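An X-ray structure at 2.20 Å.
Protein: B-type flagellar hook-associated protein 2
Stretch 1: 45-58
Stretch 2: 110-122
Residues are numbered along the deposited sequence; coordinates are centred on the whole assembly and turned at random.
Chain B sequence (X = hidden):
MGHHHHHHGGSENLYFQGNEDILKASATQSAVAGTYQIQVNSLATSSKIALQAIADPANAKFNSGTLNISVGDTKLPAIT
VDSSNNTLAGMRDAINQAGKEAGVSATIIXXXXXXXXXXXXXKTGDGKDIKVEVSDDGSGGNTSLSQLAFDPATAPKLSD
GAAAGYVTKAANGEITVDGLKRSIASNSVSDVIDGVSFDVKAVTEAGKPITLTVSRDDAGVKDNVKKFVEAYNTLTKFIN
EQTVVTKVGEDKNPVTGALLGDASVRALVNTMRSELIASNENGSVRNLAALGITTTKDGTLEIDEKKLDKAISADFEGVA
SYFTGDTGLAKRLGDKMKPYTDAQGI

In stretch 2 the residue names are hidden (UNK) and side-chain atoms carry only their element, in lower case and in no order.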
# COMPACT_ATOMS: atom_id res chain seq x y z
N THR B 45 54.29 11.00 6.70
CA THR B 45 54.39 9.55 6.81
C THR B 45 55.09 9.12 8.10
O THR B 45 55.81 9.91 8.72
CB THR B 45 55.14 8.94 5.61
OG1 THR B 45 56.47 9.46 5.57
CG2 THR B 45 54.43 9.26 4.31
N SER B 46 54.86 7.87 8.49
CA SER B 46 55.51 7.32 9.67
C SER B 46 56.53 6.28 9.23
O SER B 46 56.62 5.96 8.05
CB SER B 46 54.48 6.70 10.61
OG SER B 46 53.77 5.64 9.99
N SER B 47 57.31 5.77 10.17
CA SER B 47 58.37 4.83 9.82
C SER B 47 57.88 3.39 9.86
O SER B 47 57.08 3.02 10.72
CB SER B 47 59.56 5.00 10.77
OG SER B 47 60.62 4.12 10.41
N LYS B 48 58.38 2.60 8.92
CA LYS B 48 58.09 1.17 8.87
C LYS B 48 59.28 0.48 8.21
O LYS B 48 59.61 0.74 7.06
CB LYS B 48 56.79 0.88 8.10
CG LYS B 48 56.48 -0.61 7.94
CD LYS B 48 55.07 -0.85 7.39
CE LYS B 48 54.81 -2.33 7.16
NZ LYS B 48 53.46 -2.60 6.60
N ILE B 49 59.93 -0.40 8.97
CA ILE B 49 61.14 -1.04 8.49
C ILE B 49 61.04 -2.56 8.55
O ILE B 49 60.15 -3.11 9.20
CB ILE B 49 62.37 -0.61 9.32
CG1 ILE B 49 62.33 -1.24 10.71
CG2 ILE B 49 62.44 0.91 9.41
CD1 ILE B 49 63.59 -1.04 11.51
N ALA B 50 61.96 -3.22 7.86
CA ALA B 50 62.03 -4.67 7.88
C ALA B 50 63.47 -5.08 8.14
O ALA B 50 64.38 -4.65 7.43
CB ALA B 50 61.53 -5.26 6.57
N LEU B 51 63.69 -5.90 9.16
CA LEU B 51 65.04 -6.31 9.53
C LEU B 51 65.48 -7.48 8.66
O LEU B 51 64.73 -7.93 7.79
CB LEU B 51 65.12 -6.67 11.02
CG LEU B 51 64.58 -5.60 11.98
CD1 LEU B 51 64.65 -6.09 13.41
CD2 LEU B 51 65.33 -4.28 11.81
N GLN B 52 66.70 -7.96 8.88
CA GLN B 52 67.23 -9.08 8.09
C GLN B 52 66.36 -10.32 8.24
O GLN B 52 65.78 -10.55 9.30
CB GLN B 52 68.66 -9.41 8.52
CG GLN B 52 69.73 -8.52 7.92
CD GLN B 52 71.14 -8.95 8.28
OE1 GLN B 52 71.48 -10.13 8.21
NE2 GLN B 52 71.97 -7.98 8.66
N ALA B 53 66.27 -11.10 7.16
CA ALA B 53 65.51 -12.34 7.19
C ALA B 53 66.36 -13.40 7.86
O ALA B 53 67.57 -13.49 7.61
CB ALA B 53 65.10 -12.77 5.80
N ILE B 54 65.75 -14.20 8.71
CA ILE B 54 66.47 -15.24 9.42
C ILE B 54 66.24 -16.59 8.76
O ILE B 54 65.10 -17.06 8.68
CB ILE B 54 66.06 -15.29 10.90
CG1 ILE B 54 66.13 -13.89 11.52
CG2 ILE B 54 66.94 -16.25 11.67
CD1 ILE B 54 67.50 -13.27 11.44
N ALA B 55 67.32 -17.20 8.27
CA ALA B 55 67.23 -18.51 7.63
C ALA B 55 66.90 -19.58 8.66
O ALA B 55 67.43 -19.57 9.77
CB ALA B 55 68.53 -18.83 6.92
N ASP B 56 66.03 -20.50 8.27
CA ASP B 56 65.52 -21.56 9.15
C ASP B 56 65.02 -20.97 10.46
O ASP B 56 65.59 -21.23 11.52
CB ASP B 56 66.61 -22.61 9.41
CG ASP B 56 66.06 -23.86 10.08
OD1 ASP B 56 64.85 -24.11 9.97
OD2 ASP B 56 66.85 -24.59 10.72
N PRO B 57 63.95 -20.16 10.40
CA PRO B 57 63.43 -19.48 11.59
C PRO B 57 62.80 -20.45 12.59
O PRO B 57 62.56 -20.08 13.74
CB PRO B 57 62.38 -18.53 11.02
CG PRO B 57 61.91 -19.21 9.79
CD PRO B 57 63.12 -19.88 9.21
N ALA B 58 62.54 -21.67 12.15
CA ALA B 58 61.83 -22.65 12.97
C ALA B 58 62.76 -23.27 14.01
O ALA B 58 62.29 -23.87 14.98
CB ALA B 58 61.22 -23.73 12.10
N UNK B 110 57.08 -13.92 6.63
CA UNK B 110 57.77 -15.10 6.12
C UNK B 110 57.80 -15.07 4.60
O UNK B 110 56.78 -15.20 3.94
o UNK B 110 56.89 -16.35 8.01
c UNK B 110 57.95 -17.61 6.25
c UNK B 110 57.10 -16.40 6.59
N UNK B 111 59.00 -14.88 4.05
CA UNK B 111 59.17 -14.83 2.60
C UNK B 111 60.09 -15.96 2.14
O UNK B 111 60.28 -16.94 2.86
o UNK B 111 61.86 -12.41 2.12
c UNK B 111 61.09 -13.16 2.76
c UNK B 111 59.72 -13.46 2.17
o UNK B 111 61.40 -13.65 3.87
N UNK B 112 60.65 -15.83 0.95
CA UNK B 112 61.50 -16.89 0.41
C UNK B 112 62.89 -16.87 1.04
O UNK B 112 63.69 -17.78 0.82
n UNK B 112 60.16 -16.58 -3.02
o UNK B 112 59.45 -17.78 -1.27
c UNK B 112 60.32 -17.09 -1.81
c UNK B 112 61.62 -16.78 -1.11
N UNK B 113 63.16 -15.84 1.83
CA UNK B 113 64.45 -15.70 2.49
C UNK B 113 64.40 -16.24 3.91
O UNK B 113 65.43 -16.53 4.52
o UNK B 113 64.97 -13.69 1.21
c UNK B 113 64.89 -14.23 2.52
N UNK B 114 63.19 -16.36 4.44
CA UNK B 114 62.99 -16.81 5.81
C UNK B 114 61.92 -15.99 6.50
O UNK B 114 60.96 -15.54 5.88
N UNK B 115 62.08 -15.81 7.80
CA UNK B 115 61.20 -14.95 8.58
C UNK B 115 62.00 -13.77 9.11
O UNK B 115 63.19 -13.89 9.37
o UNK B 115 59.73 -16.79 9.25
c UNK B 115 60.55 -15.73 9.73
N UNK B 116 61.35 -12.62 9.27
CA UNK B 116 62.04 -11.42 9.72
C UNK B 116 61.12 -10.56 10.57
O UNK B 116 59.90 -10.69 10.51
c UNK B 116 61.45 -9.81 7.80
n UNK B 116 63.90 -8.70 4.53
n UNK B 116 62.29 -10.01 5.51
n UNK B 116 63.35 -10.73 3.61
c UNK B 116 62.01 -9.08 6.60
c UNK B 116 62.53 -10.61 8.52
c UNK B 116 63.18 -9.81 4.55
N UNK B 117 61.71 -9.68 11.37
CA UNK B 117 60.92 -8.78 12.19
C UNK B 117 60.54 -7.55 11.39
O UNK B 117 61.38 -6.96 10.71
c UNK B 117 62.96 -9.13 15.49
c UNK B 117 60.52 -9.68 15.28
c UNK B 117 61.68 -8.39 13.46
c UNK B 117 61.83 -9.47 14.53
N UNK B 118 59.27 -7.16 11.47
CA UNK B 118 58.79 -5.97 10.78
C UNK B 118 58.24 -5.01 11.82
O UNK B 118 57.31 -5.33 12.56
c UNK B 118 57.09 -5.04 9.14
c UNK B 118 58.29 -7.19 8.63
c UNK B 118 57.70 -6.32 9.73
N UNK B 119 58.84 -3.82 11.90
CA UNK B 119 58.51 -2.87 12.95
C UNK B 119 57.86 -1.62 12.38
O UNK B 119 58.27 -1.11 11.34
c UNK B 119 59.76 -2.52 13.76
c UNK B 119 60.37 -3.60 14.66
c UNK B 119 61.26 -2.95 15.71
c UNK B 119 61.15 -4.65 13.87
N UNK B 120 56.82 -1.14 13.06
CA UNK B 120 56.09 0.04 12.61
C UNK B 120 55.98 1.10 13.70
O UNK B 120 55.87 0.78 14.88
c UNK B 120 54.68 -0.34 12.14
o UNK B 120 54.72 -1.19 11.00
N UNK B 121 55.99 2.36 13.30
CA UNK B 121 55.78 3.47 14.22
C UNK B 121 54.55 4.27 13.82
O UNK B 121 54.17 4.29 12.65
c UNK B 121 57.01 4.37 14.26
o UNK B 121 56.73 5.58 14.94
N UNK B 122 53.91 4.92 14.78
CA UNK B 122 52.73 5.72 14.48
C UNK B 122 53.02 7.22 14.48
O UNK B 122 52.11 8.03 14.30
o UNK B 122 52.01 5.79 16.80
c UNK B 122 51.19 3.98 15.43
c UNK B 122 51.59 5.44 15.47
O HOH W 1 64.45 -10.17 11.59

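Position 110 has one carbon bearing an oxygen and a second carbon, too far to touch stretch 1: Thr110. At 111 two carbons end in two oxygens, a carboxylate, and one of these lies 4.3 Å from Ala53 CB; this is Asp111. Position 112 also has two carbons, but the second carries one oxygen and one nitrogen, an amide out of reach of stretch 1: Asn112.

Position 113 has one carbon and one oxygen, and its CB packs 3.6 Å from Ala53 CB: Ser113. Position 114 has no side-chain atoms. A CB there would fall 2.3 Å from Ile54 O, and its phi/psi of 138/-147 would jam that carbon against the preceding carbonyl, two independent arguments for Gly114.

At 115 there is again one carbon and one oxygen. The oxygen sits 3.3 Å from Pro57 CG and 3.1 Å from Thr110 OG1, a hydrogen bond in which either hydroxyl could donate: Ser115. Position 116 runs three carbons, a nitrogen, then a carbon with two nitrogens, a guanidinium with Ala53 CB over one face; the third carbon of the chain lies 3.2 Å from Leu51 O. This is Arg116, whose NH2 forms a salt bridge with Asp111 OD2 at 2.7 Å through a weak hydrogen bond, with further partners elsewhere in the structure.

Position 117 has four carbons forked at the second, and its CB meets Leu51 CD1 at 3.8 Å: Leu117. Position 118 has one carbon carrying two; one branch carbon lies 4.3 Å from Ala50 CB and the other 4.1 Å from Lys48 CE: Val118. Position 119 has four carbons forked at the second, one branch tip 3.8 Å from Leu51 CD1: Leu119.

Position 120 has one carbon and one oxygen, the oxygen 3.6 Å from Lys48 CG: Ser120. Position 121 has the same composition, its CB 4.4 Å from Ser47 CB: Ser121. Position 122 has one carbon with an oxygen and a carbon, and its CA-to-CB bond points away from stretch 1: Thr122.

The rule is backbone first. Antiparallel pairing is fixed by Ser121 N to Ser47 O (2.9 Å), Ile49 N to Leu119 O (3.0 Å), Leu119 N to Ile49 O (3.1 Å) and Leu51 N to Leu117 O (3.0 Å). Side chains then alternate: Ile49 and Leu119 share one face, Lys48, Ala50, Val118 and Ser120 the other. After Leu51 the register slips by one residue, and a water bridges Gln52 O (2.7 Å) and Leu117 N (2.8 Å) there. Pairing resumes where Ile54 N reaches Ser115 O at 2.7 Å, beside the glycine that lets the chains close.

Stretch 2, residues 110-122: TDNSGSRLVLSST
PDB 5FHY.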